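Local coordinates for 389aa long hypothetical nucleolar protein (Pyrococcus horikoshii, PDB 5ZVE) that methylates the C5 position of cytosine 72 in several tRNAs, using S-adenosyl-L-methionine as the methyl donor, at residues F174-Y180 and N241-L245; A206-T212 and R234-M238; L325-E331 and Q362-P366; G341-Q347 and I376-V382. All coordinates share one frame; numbering follows the deposited sequence.

Contact 1: F174-Y180 and N241-L245; sequences FEKGYFY and NIKRL
The guanidinium of Arg244 lies flat over one face of the Phe174 ring, the two planes only 11° apart. The overlap is off-centre: CZ of Arg244 stands 4.3 Å from the ring centroid, and NH2 of Arg244 comes within 3.5 Å of CZ of Phe174, a cation-pi stack displaced toward the rim. Two torsions put the group there: CG of Arg244 is anti to the backbone N (chi1 -155°), and a bend at chi3 swings the head over the ring while NE makes a weak bond to Phe174 O. One turn back along its own helix, Asn241 OD1 takes a nearly straight bond from NH1 of Arg244, in the guanidinium plane, which limits how far the head can turn. A water in the same plane accepts from NH2 of Arg244 and donates to Phe174 O and Phe179 O. Gly177 ends helix 172-175 in a Schellman motif, its positive phi turning the chain toward strand 179-181, the edge strand of a four-stranded antiparallel sheet. CA of Gly177 sits 3.2 Å from Arg244 O, where a side chain would collide with that carbonyl. Beyond the turn, CD1 of the Tyr180 ring packs 4.1 Å from CD1 of Leu245. At the edge of that ring lies the amide of Asn241, its plane turned 77° from the ring and its ND2 bonded to Pro208 O.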
# COMPACT_ATOMS: atom_id res chain seq x y z
N PHE A 174 -0.31 -5.45 -18.09
CA PHE A 174 -0.04 -6.00 -16.77
C PHE A 174 0.50 -7.42 -16.88
O PHE A 174 1.44 -7.79 -16.17
CB PHE A 174 -1.30 -5.99 -15.91
CG PHE A 174 -1.09 -6.54 -14.53
CD1 PHE A 174 -0.68 -5.72 -13.50
CD2 PHE A 174 -1.30 -7.88 -14.26
CE1 PHE A 174 -0.48 -6.22 -12.22
CE2 PHE A 174 -1.10 -8.39 -12.99
CZ PHE A 174 -0.69 -7.56 -11.97
N GLU A 175 -0.12 -8.22 -17.75
CA GLU A 175 0.29 -9.60 -17.94
C GLU A 175 1.71 -9.72 -18.51
O GLU A 175 2.43 -10.66 -18.20
CB GLU A 175 -0.71 -10.31 -18.86
CG GLU A 175 -2.11 -10.42 -18.26
CD GLU A 175 -3.16 -10.90 -19.25
OE1 GLU A 175 -2.89 -10.85 -20.48
OE2 GLU A 175 -4.25 -11.32 -18.81
N LYS A 176 2.11 -8.75 -19.32
CA LYS A 176 3.43 -8.77 -19.93
C LYS A 176 4.49 -8.18 -19.00
O LYS A 176 5.66 -8.09 -19.37
CB LYS A 176 3.41 -8.03 -21.27
CG LYS A 176 2.42 -8.61 -22.28
CD LYS A 176 2.84 -8.39 -23.72
CE LYS A 176 2.01 -7.30 -24.38
NZ LYS A 176 2.50 -6.99 -25.76
N GLY A 177 4.08 -7.78 -17.80
CA GLY A 177 5.02 -7.32 -16.79
C GLY A 177 5.53 -5.91 -17.02
O GLY A 177 6.63 -5.56 -16.57
N TYR A 178 4.74 -5.09 -17.69
CA TYR A 178 5.16 -3.73 -18.05
C TYR A 178 5.13 -2.77 -16.86
O TYR A 178 5.79 -1.73 -16.88
CB TYR A 178 4.28 -3.18 -19.17
CG TYR A 178 4.55 -3.77 -20.53
CD1 TYR A 178 5.72 -4.49 -20.78
CD2 TYR A 178 3.65 -3.60 -21.58
CE1 TYR A 178 5.97 -5.03 -22.03
CE2 TYR A 178 3.90 -4.14 -22.83
CZ TYR A 178 5.06 -4.85 -23.05
OH TYR A 178 5.30 -5.38 -24.29
N PHE A 179 4.36 -3.11 -15.83
CA PHE A 179 4.23 -2.22 -14.68
C PHE A 179 3.80 -2.95 -13.41
O PHE A 179 3.37 -4.11 -13.45
CB PHE A 179 3.25 -1.08 -14.97
CG PHE A 179 1.83 -1.51 -15.12
CD1 PHE A 179 0.98 -1.60 -14.02
CD2 PHE A 179 1.32 -1.83 -16.37
CE1 PHE A 179 -0.34 -2.00 -14.16
CE2 PHE A 179 -0.00 -2.23 -16.51
CZ PHE A 179 -0.83 -2.32 -15.41
N TYR A 180 3.92 -2.26 -12.29
CA TYR A 180 3.53 -2.80 -10.99
C TYR A 180 2.86 -1.71 -10.17
O TYR A 180 3.48 -0.70 -9.83
CB TYR A 180 4.76 -3.35 -10.26
CG TYR A 180 4.43 -4.05 -8.96
CD1 TYR A 180 4.10 -5.40 -8.94
CD2 TYR A 180 4.45 -3.36 -7.76
CE1 TYR A 180 3.80 -6.04 -7.76
CE2 TYR A 180 4.16 -3.99 -6.58
CZ TYR A 180 3.83 -5.33 -6.58
OH TYR A 180 3.53 -5.96 -5.40
N ASN A 241 5.24 -12.64 -9.12
CA ASN A 241 5.55 -11.25 -9.43
C ASN A 241 6.93 -11.11 -10.07
O ASN A 241 7.10 -10.34 -11.01
CB ASN A 241 5.47 -10.39 -8.18
CG ASN A 241 4.05 -10.19 -7.69
OD1 ASN A 241 3.09 -10.38 -8.44
ND2 ASN A 241 3.91 -9.81 -6.43
N ILE A 242 7.89 -11.86 -9.55
CA ILE A 242 9.25 -11.83 -10.05
C ILE A 242 9.31 -12.33 -11.50
O ILE A 242 9.93 -11.70 -12.36
CB ILE A 242 10.18 -12.68 -9.17
CG1 ILE A 242 10.52 -11.92 -7.88
CG2 ILE A 242 11.46 -13.02 -9.90
CD1 ILE A 242 11.21 -12.77 -6.83
N LYS A 243 8.65 -13.45 -11.75
CA LYS A 243 8.61 -14.04 -13.08
C LYS A 243 7.94 -13.13 -14.10
O LYS A 243 8.43 -12.96 -15.21
CB LYS A 243 7.87 -15.38 -13.04
CG LYS A 243 7.78 -16.05 -14.39
CD LYS A 243 6.77 -17.18 -14.38
CE LYS A 243 6.83 -17.97 -15.68
NZ LYS A 243 5.93 -19.16 -15.65
N ARG A 244 6.82 -12.54 -13.70
CA ARG A 244 6.05 -11.69 -14.59
C ARG A 244 6.80 -10.40 -14.94
O ARG A 244 6.76 -9.94 -16.08
CB ARG A 244 4.69 -11.36 -13.95
CG ARG A 244 3.61 -11.02 -14.95
CD ARG A 244 2.31 -10.60 -14.28
NE ARG A 244 2.47 -9.36 -13.52
CZ ARG A 244 2.59 -9.31 -12.20
NH1 ARG A 244 2.56 -10.43 -11.48
NH2 ARG A 244 2.73 -8.14 -11.59
N LEU A 245 7.49 -9.84 -13.96
CA LEU A 245 8.23 -8.60 -14.15
C LEU A 245 9.58 -8.83 -14.82
O LEU A 245 10.24 -7.87 -15.22
CB LEU A 245 8.43 -7.90 -12.80
CG LEU A 245 7.18 -7.30 -12.16
CD1 LEU A 245 7.53 -6.73 -10.79
CD2 LEU A 245 6.59 -6.22 -13.05
O HOH W 1 2.76 -6.58 -13.77
O HOH W 2 5.10 -11.26 -18.10
O HOH W 3 1.45 -7.54 -5.40

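Contact 2: A206-T212 and R234-M238. With SAH (S-adenosyl-L-homocysteine), chain C.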
# COMPACT_ATOMS: atom_id res chain seq x y z
N ALA A 206 9.84 -8.64 2.59
CA ALA A 206 9.88 -8.27 1.18
C ALA A 206 8.61 -8.58 0.40
O ALA A 206 8.32 -7.89 -0.58
CB ALA A 206 11.07 -8.95 0.51
N ALA A 207 7.85 -9.59 0.81
CA ALA A 207 6.70 -10.03 0.04
C ALA A 207 5.53 -9.04 0.16
O ALA A 207 5.34 -8.46 1.23
CB ALA A 207 6.27 -11.42 0.47
N PRO A 208 4.74 -8.87 -0.92
CA PRO A 208 4.80 -9.58 -2.21
C PRO A 208 5.90 -9.12 -3.18
O PRO A 208 5.96 -9.62 -4.30
CB PRO A 208 3.42 -9.30 -2.81
CG PRO A 208 3.05 -7.98 -2.26
CD PRO A 208 3.59 -7.95 -0.86
N GLY A 209 6.75 -8.18 -2.77
CA GLY A 209 7.92 -7.85 -3.57
C GLY A 209 7.85 -6.54 -4.33
O GLY A 209 8.59 -6.34 -5.30
N GLY A 210 6.95 -5.66 -3.90
CA GLY A 210 6.83 -4.34 -4.49
C GLY A 210 8.14 -3.57 -4.48
O GLY A 210 8.63 -3.15 -5.52
N LYS A 211 8.72 -3.41 -3.30
CA LYS A 211 9.95 -2.65 -3.18
C LYS A 211 11.15 -3.47 -3.62
O LYS A 211 12.14 -2.92 -4.09
CB LYS A 211 10.13 -2.14 -1.75
CG LYS A 211 9.08 -1.12 -1.33
CD LYS A 211 9.17 -0.79 0.15
CE LYS A 211 8.12 0.24 0.54
NZ LYS A 211 6.75 -0.33 0.47
N THR A 212 11.06 -4.79 -3.47
CA THR A 212 12.17 -5.63 -3.90
C THR A 212 12.39 -5.55 -5.41
O THR A 212 13.52 -5.38 -5.88
CB THR A 212 11.95 -7.10 -3.52
OG1 THR A 212 11.75 -7.19 -2.10
CG2 THR A 212 13.15 -7.94 -3.91
N ARG A 234 2.62 -15.51 0.65
CA ARG A 234 3.04 -14.21 0.16
C ARG A 234 4.36 -14.33 -0.62
O ARG A 234 4.58 -13.59 -1.58
CB ARG A 234 3.17 -13.21 1.32
CG ARG A 234 1.83 -12.91 1.98
CD ARG A 234 1.98 -12.10 3.25
NE ARG A 234 2.52 -10.76 3.01
CZ ARG A 234 1.83 -9.74 2.50
NH1 ARG A 234 0.55 -9.90 2.16
NH2 ARG A 234 2.41 -8.56 2.32
N LEU A 235 5.22 -15.25 -0.21
CA LEU A 235 6.41 -15.56 -0.99
C LEU A 235 6.06 -16.22 -2.32
O LEU A 235 6.71 -15.99 -3.33
CB LEU A 235 7.37 -16.45 -0.19
CG LEU A 235 8.23 -15.71 0.83
CD1 LEU A 235 9.09 -16.70 1.59
CD2 LEU A 235 9.09 -14.68 0.13
N ARG A 236 5.03 -17.06 -2.30
CA ARG A 236 4.53 -17.68 -3.53
C ARG A 236 4.03 -16.63 -4.51
O ARG A 236 4.28 -16.72 -5.72
CB ARG A 236 3.42 -18.68 -3.21
CG ARG A 236 2.86 -19.41 -4.41
CD ARG A 236 1.90 -20.50 -3.98
NE ARG A 236 2.47 -21.32 -2.91
CZ ARG A 236 1.91 -22.42 -2.43
NH1 ARG A 236 0.75 -22.86 -2.93
NH2 ARG A 236 2.50 -23.09 -1.46
N LYS A 237 3.30 -15.64 -4.00
CA LYS A 237 2.86 -14.52 -4.82
C LYS A 237 4.05 -13.73 -5.33
O LYS A 237 4.05 -13.24 -6.46
CB LYS A 237 1.91 -13.61 -4.04
CG LYS A 237 1.34 -12.48 -4.87
CD LYS A 237 0.56 -13.02 -6.06
CE LYS A 237 -0.03 -11.90 -6.91
NZ LYS A 237 -0.80 -12.44 -8.06
N MET A 238 5.08 -13.62 -4.49
CA MET A 238 6.28 -12.88 -4.86
C MET A 238 7.03 -13.57 -5.99
O MET A 238 7.59 -12.91 -6.86
CB MET A 238 7.19 -12.71 -3.64
CG MET A 238 8.49 -11.99 -3.94
SD MET A 238 9.22 -11.24 -2.47
CE MET A 238 10.63 -10.43 -3.20
N SAH C . 7.77 -4.67 1.47
CA SAH C . 6.66 -5.38 0.84
CB SAH C . 5.44 -5.43 1.77
CG SAH C . 5.74 -5.66 3.26
SD SAH C . 4.24 -6.11 4.15
C SAH C . 6.28 -4.80 -0.52
O SAH C . 6.70 -3.70 -0.90
OXT SAH C . 5.54 -5.42 -1.29
C5' SAH C . 5.14 -6.77 5.58
C4' SAH C . 5.61 -8.21 5.42
O4' SAH C . 6.32 -8.61 6.58
C3' SAH C . 4.49 -9.23 5.24
O3' SAH C . 4.60 -9.81 3.97
C2' SAH C . 4.73 -10.30 6.29
O2' SAH C . 4.69 -11.57 5.70
C1' SAH C . 6.15 -10.01 6.75
N9 SAH C . 6.43 -10.42 8.14
C8 SAH C . 5.64 -10.28 9.26
N7 SAH C . 6.30 -10.80 10.32
C5 SAH C . 7.50 -11.27 9.90
C6 SAH C . 8.55 -11.89 10.56
N6 SAH C . 8.50 -12.13 11.87
N1 SAH C . 9.67 -12.26 9.84
C2 SAH C . 9.74 -12.02 8.48
N3 SAH C . 8.69 -11.41 7.84
C4 SAH C . 7.58 -11.04 8.54
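A cis peptide bond precedes Pro208, whose ring lies alongside the side chain of Arg234 on helix 232-245, CD of Pro208 being 3.4 Å from NH2 of Arg234. In the same turn, which holds the cofactor product, CB of Ala207 rests on helix 232-245, 3.4 Å from Arg234 O. Met238 runs along the turn with CG anti to its backbone N (chi1 178°) and the chain extended beyond: CB and CG border Pro208 O, SD lies near the CA atoms of Ala207 and Gly209, and CE ends 3.6 Å from CB of Thr212. This is the glycine-rich loop after the first strand of a class I methyltransferase fold, with Gly209 as N-cap of helix 210-218. Backbone N-H groups at that helix start face the homocysteine carboxylate: Gly210 N bonds to OXT of SAH at 3.0 Å, and Lys211 N to its O at 3.2 Å. Arg234 bends at chi3 to bring NE to the ribose O3' of SAH, at a doubtfully short 2.5 Å, and its NH2 bonds weakly to Ala207 O. The helix start would thus probably stabilise the carboxylate's negative charge, while Arg234 probably helps to link the ribose hydroxyl to the loop.

Contact 3: L325-E331 and Q362-P366; sequences LSYEENE and QRFYP
Arg363 projects from strand 361-364 of the Rossmann-like methyltransferase sheet into the loop between strand 316-322 and helix 331-339, where its guanidinium is gripped along two edges. Glu331 meets it side-on: OE2 of Glu331 receives NE of Arg363 at 2.7 Å and OE1 of Glu331 receives NH2 at 3.1 Å, each through a syn lone pair. The carboxylate and guanidinium planes are 14° apart, making a nearly coplanar two-pronged salt bridge. A bend at chi2 of Glu331 (88°) folds the carboxylate back toward the arginine, and Ile356 N supplies OE2 with a further donor. Across the other edge, Leu325 O accepts NH2 of Arg363 at 2.7 Å and, more weakly, NH1; the NH2 donor stands above the carbonyl plane. The bonds on both edges fix the orientation of the guanidinium and hinder its rotation in this buried place. An alanine at Arg363 would remove all these bonds, and would probably leave the buried carboxylate of Glu331 without its countercharge and the Leu325 carbonyl without these donors. The apolar flank is looser: CD2 of Leu325 approaches CD1 of the Tyr365 ring obliquely at 4.4 Å, and Leu325 also touches Tyr13 and Phe17 of helix 7-17. Farther from the strand, the partly exposed Tyr327 begins a type I turn that leads to Asn330. OD1 of Asn330 is hydrogen-bonded to Thr322, while its ND2 lies 3.3 Å from NH2 of Arg363, the flat groups 80° apart, two donors that make no bond with each other.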
# COMPACT_ATOMS: atom_id res chain seq x y z
N LEU A 325 0.60 5.78 10.67
CA LEU A 325 0.73 7.16 11.12
C LEU A 325 1.28 7.31 12.53
O LEU A 325 1.71 8.40 12.92
CB LEU A 325 -0.64 7.84 11.05
CG LEU A 325 -1.25 7.92 9.65
CD1 LEU A 325 -2.75 8.18 9.75
CD2 LEU A 325 -0.57 9.02 8.86
N SER A 326 1.29 6.23 13.31
CA SER A 326 1.58 6.31 14.74
C SER A 326 2.98 6.86 15.01
O SER A 326 3.91 6.68 14.22
CB SER A 326 1.43 4.95 15.41
OG SER A 326 2.54 4.12 15.15
N TYR A 327 3.12 7.56 16.14
CA TYR A 327 4.42 8.04 16.57
C TYR A 327 5.32 6.88 16.96
O TYR A 327 6.47 6.80 16.54
CB TYR A 327 4.28 9.02 17.74
CG TYR A 327 5.60 9.64 18.13
CD1 TYR A 327 6.05 10.80 17.53
CD2 TYR A 327 6.41 9.04 19.09
CE1 TYR A 327 7.26 11.37 17.89
CE2 TYR A 327 7.62 9.59 19.45
CZ TYR A 327 8.04 10.76 18.85
OH TYR A 327 9.25 11.31 19.20
N GLU A 328 4.78 5.98 17.79
CA GLU A 328 5.56 4.90 18.39
C GLU A 328 6.23 4.00 17.35
O GLU A 328 7.39 3.60 17.52
CB GLU A 328 4.69 4.04 19.31
CG GLU A 328 4.22 4.72 20.60
CD GLU A 328 3.01 5.62 20.39
OE1 GLU A 328 2.52 5.72 19.25
OE2 GLU A 328 2.55 6.23 21.38
N GLU A 329 5.52 3.68 16.27
CA GLU A 329 6.06 2.80 15.24
C GLU A 329 7.02 3.54 14.32
O GLU A 329 7.74 2.92 13.55
CB GLU A 329 4.93 2.18 14.40
CG GLU A 329 3.97 1.30 15.16
CD GLU A 329 2.76 0.92 14.32
OE1 GLU A 329 2.89 0.03 13.46
OE2 GLU A 329 1.68 1.52 14.52
N ASN A 330 7.03 4.86 14.42
CA ASN A 330 7.80 5.67 13.48
C ASN A 330 8.92 6.45 14.15
O ASN A 330 10.02 5.92 14.33
CB ASN A 330 6.86 6.61 12.73
CG ASN A 330 5.92 5.85 11.81
OD1 ASN A 330 6.28 4.80 11.27
ND2 ASN A 330 4.71 6.37 11.63
N GLU A 331 8.66 7.70 14.51
CA GLU A 331 9.69 8.53 15.15
C GLU A 331 10.20 7.87 16.43
O GLU A 331 11.39 7.94 16.74
CB GLU A 331 9.16 9.93 15.43
CG GLU A 331 9.03 10.82 14.20
CD GLU A 331 7.68 10.67 13.51
OE1 GLU A 331 6.93 9.72 13.83
OE2 GLU A 331 7.36 11.51 12.64
N GLN A 362 10.90 11.41 6.62
CA GLN A 362 9.92 11.92 5.67
C GLN A 362 8.55 11.28 5.87
O GLN A 362 8.41 10.06 5.79
CB GLN A 362 10.41 11.69 4.24
CG GLN A 362 9.54 12.33 3.18
CD GLN A 362 10.11 12.20 1.78
OE1 GLN A 362 9.60 12.80 0.84
NE2 GLN A 362 11.18 11.42 1.64
N ARG A 363 7.55 12.12 6.11
CA ARG A 363 6.19 11.62 6.29
C ARG A 363 5.30 12.01 5.12
O ARG A 363 5.47 13.06 4.52
CB ARG A 363 5.58 12.15 7.59
CG ARG A 363 5.73 11.22 8.79
CD ARG A 363 5.12 11.84 10.03
NE ARG A 363 5.12 10.94 11.17
CZ ARG A 363 4.07 10.21 11.55
NH1 ARG A 363 2.93 10.27 10.86
NH2 ARG A 363 4.15 9.42 12.61
N PHE A 364 4.34 11.14 4.83
CA PHE A 364 3.32 11.42 3.84
C PHE A 364 1.95 11.42 4.51
O PHE A 364 1.67 10.57 5.36
CB PHE A 364 3.37 10.41 2.69
CG PHE A 364 4.58 10.54 1.81
CD1 PHE A 364 5.75 9.86 2.11
CD2 PHE A 364 4.55 11.34 0.68
CE1 PHE A 364 6.87 9.98 1.30
CE2 PHE A 364 5.66 11.47 -0.14
CZ PHE A 364 6.83 10.79 0.18
N TYR A 365 1.13 12.39 4.14
CA TYR A 365 -0.22 12.52 4.67
C TYR A 365 -1.23 12.50 3.53
O TYR A 365 -0.95 13.06 2.47
CB TYR A 365 -0.37 13.80 5.48
CG TYR A 365 0.47 13.84 6.74
CD1 TYR A 365 0.04 13.23 7.90
CD2 TYR A 365 1.69 14.51 6.76
CE1 TYR A 365 0.80 13.27 9.06
CE2 TYR A 365 2.46 14.55 7.91
CZ TYR A 365 2.00 13.93 9.05
OH TYR A 365 2.75 13.97 10.21
N PRO A 366 -2.40 11.88 3.74
CA PRO A 366 -3.40 11.79 2.67
C PRO A 366 -3.95 13.15 2.23
O PRO A 366 -4.20 13.35 1.05
CB PRO A 366 -4.51 10.93 3.30
CG PRO A 366 -4.33 11.07 4.77
CD PRO A 366 -2.84 11.22 4.98

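Contact 4: G341-Q347 and I376-V382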
# COMPACT_ATOMS: atom_id res chain seq x y z
N GLY A 341 23.46 3.32 17.77
CA GLY A 341 24.59 3.60 16.90
C GLY A 341 24.25 3.92 15.45
O GLY A 341 25.11 3.81 14.57
N MET A 342 23.00 4.30 15.20
CA MET A 342 22.59 4.71 13.87
C MET A 342 22.43 6.23 13.80
O MET A 342 22.08 6.86 14.80
CB MET A 342 21.28 4.03 13.48
CG MET A 342 21.28 2.51 13.54
SD MET A 342 22.36 1.77 12.31
CE MET A 342 21.58 2.30 10.78
N LYS A 343 22.68 6.80 12.63
CA LYS A 343 22.60 8.25 12.44
C LYS A 343 21.68 8.64 11.28
O LYS A 343 21.73 8.04 10.21
CB LYS A 343 24.01 8.82 12.20
CG LYS A 343 24.06 10.32 12.02
CD LYS A 343 25.50 10.79 11.82
CE LYS A 343 25.57 12.28 11.52
NZ LYS A 343 24.89 12.62 10.23
N LEU A 344 20.84 9.65 11.50
CA LEU A 344 19.94 10.13 10.46
C LEU A 344 20.69 10.74 9.28
O LEU A 344 21.66 11.48 9.46
CB LEU A 344 18.97 11.17 11.04
CG LEU A 344 17.73 10.68 11.78
CD1 LEU A 344 17.13 11.84 12.54
CD2 LEU A 344 16.73 10.13 10.80
N GLU A 345 20.23 10.43 8.08
CA GLU A 345 20.82 10.98 6.86
C GLU A 345 19.75 11.57 5.96
O GLU A 345 18.61 11.09 5.90
CB GLU A 345 21.59 9.90 6.11
CG GLU A 345 22.69 9.24 6.91
CD GLU A 345 24.07 9.75 6.52
OE1 GLU A 345 24.48 9.52 5.36
OE2 GLU A 345 24.75 10.37 7.37
N GLU A 346 20.13 12.64 5.26
CA GLU A 346 19.26 13.29 4.29
C GLU A 346 18.81 12.30 3.22
O GLU A 346 19.61 11.53 2.70
CB GLU A 346 20.00 14.46 3.65
CG GLU A 346 19.16 15.39 2.81
CD GLU A 346 19.98 16.46 2.13
OE1 GLU A 346 20.95 16.11 1.42
OE2 GLU A 346 19.68 17.66 2.31
N GLN A 347 17.52 12.33 2.90
CA GLN A 347 17.00 11.45 1.86
C GLN A 347 17.08 12.16 0.51
O GLN A 347 16.88 13.38 0.43
CB GLN A 347 15.56 11.04 2.18
CG GLN A 347 15.43 10.26 3.48
CD GLN A 347 14.00 9.88 3.78
OE1 GLN A 347 13.15 9.87 2.89
NE2 GLN A 347 13.72 9.54 5.04
N ILE A 376 9.09 7.32 6.21
CA ILE A 376 10.37 6.86 5.68
C ILE A 376 11.53 7.43 6.49
O ILE A 376 11.65 8.65 6.65
CB ILE A 376 10.59 7.27 4.20
CG1 ILE A 376 9.38 6.90 3.33
CG2 ILE A 376 11.86 6.65 3.65
CD1 ILE A 376 9.54 7.33 1.86
N ALA A 377 12.39 6.55 7.00
CA ALA A 377 13.61 6.97 7.68
C ALA A 377 14.83 6.36 7.00
O ALA A 377 14.83 5.17 6.68
CB ALA A 377 13.56 6.58 9.15
N LYS A 378 15.87 7.16 6.80
CA LYS A 378 17.11 6.67 6.22
C LYS A 378 18.26 6.85 7.19
O LYS A 378 18.55 7.98 7.61
CB LYS A 378 17.43 7.38 4.91
CG LYS A 378 18.72 6.90 4.27
CD LYS A 378 19.24 7.91 3.26
CE LYS A 378 20.42 7.35 2.49
NZ LYS A 378 21.01 8.36 1.58
N LEU A 379 18.93 5.76 7.54
CA LEU A 379 19.99 5.82 8.55
C LEU A 379 21.32 5.24 8.11
O LEU A 379 21.39 4.31 7.29
CB LEU A 379 19.56 5.11 9.82
CG LEU A 379 18.36 5.62 10.60
CD1 LEU A 379 18.50 5.20 12.02
CD2 LEU A 379 18.27 7.10 10.54
N ARG A 380 22.38 5.78 8.70
CA ARG A 380 23.74 5.32 8.48
C ARG A 380 24.29 4.75 9.79
O ARG A 380 24.22 5.39 10.84
CB ARG A 380 24.59 6.49 7.97
CG ARG A 380 26.09 6.31 8.05
CD ARG A 380 26.58 5.22 7.12
NE ARG A 380 26.05 5.31 5.75
CZ ARG A 380 26.27 6.31 4.90
NH1 ARG A 380 27.02 7.34 5.26
NH2 ARG A 380 25.74 6.27 3.69
N LYS A 381 24.82 3.53 9.73
CA LYS A 381 25.40 2.88 10.91
C LYS A 381 26.81 3.39 11.17
O LYS A 381 27.76 2.99 10.49
CB LYS A 381 25.42 1.36 10.74
CG LYS A 381 26.04 0.62 11.91
CD LYS A 381 25.93 -0.88 11.76
CE LYS A 381 26.50 -1.60 12.98
NZ LYS A 381 26.35 -3.08 12.88
N VAL A 382 26.96 4.27 12.16
CA VAL A 382 28.25 4.88 12.43
C VAL A 382 29.15 4.01 13.31
O VAL A 382 30.38 4.13 13.25
CB VAL A 382 28.09 6.26 13.09
CG1 VAL A 382 27.41 7.23 12.14
CG2 VAL A 382 27.31 6.14 14.39
O HOH W 4 16.03 9.92 6.91
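Gln347 closes one end of the pairing between 341-347 and strand 374-381, and its side chain runs past Lys378 in the opposite direction. Its CB leads to CG beside the backbone N (chi1 -61°), and CG touches CB of Lys378 at 3.8 Å. From there the extended chain brings CD near CG2 of Ile376, with OE1 3.6 Å from that methyl and also bonded to Gln362. NE2 donates to Ile376 O at 2.8 Å, approaching from above the carbonyl plane, and to a water that also accepts from Lys378 N. A leucine in place of Gln347 would probably leave Ile376 O without this donor and Gln362 NE2 without OE1 as acceptor. Farther along, Lys343 and Arg380 exchange two backbone bonds, and Glu345 N bonds to Lys378 O. On one face Leu379 is wedged tightly between Met342 and Leu344, its CD1 3.4 Å from CB of Met342. On the other, Glu345 OE1 stands over the guanidinium face of Arg380, 3.3 Å from NH1, a salt bridge of charge alone. With Met342 and Leu344 in non-hydrogen-bonded pairs flanking the hydrogen-bonded Lys343-Arg380 pair, this is a short antiparallel edge pairing in the C-terminal part of the class I methyltransferase sheet.

In the fold
Contacts 1 and 2 share helix 232-245 and touch directly, Tyr180 of the first packing on Gly210 of the second. Contact 2 is buried and grips the cofactor product, whereas contact 1, farther out along the helix and partly exposed, joins it to the edge of another sheet through a cation-pi stack and waters. Contacts 3 and 4 meet on neighbouring strands 361-364 and 374-381, where Phe364 packs on Ile376. Buried contact 3 depends on an in-plane salt bridge; contact 4, partly buried and about 23 Å from the chain centre, combines backbone pairing with out-of-plane charge attraction. Contacts 1 and 3 lie on opposite sides of that centre.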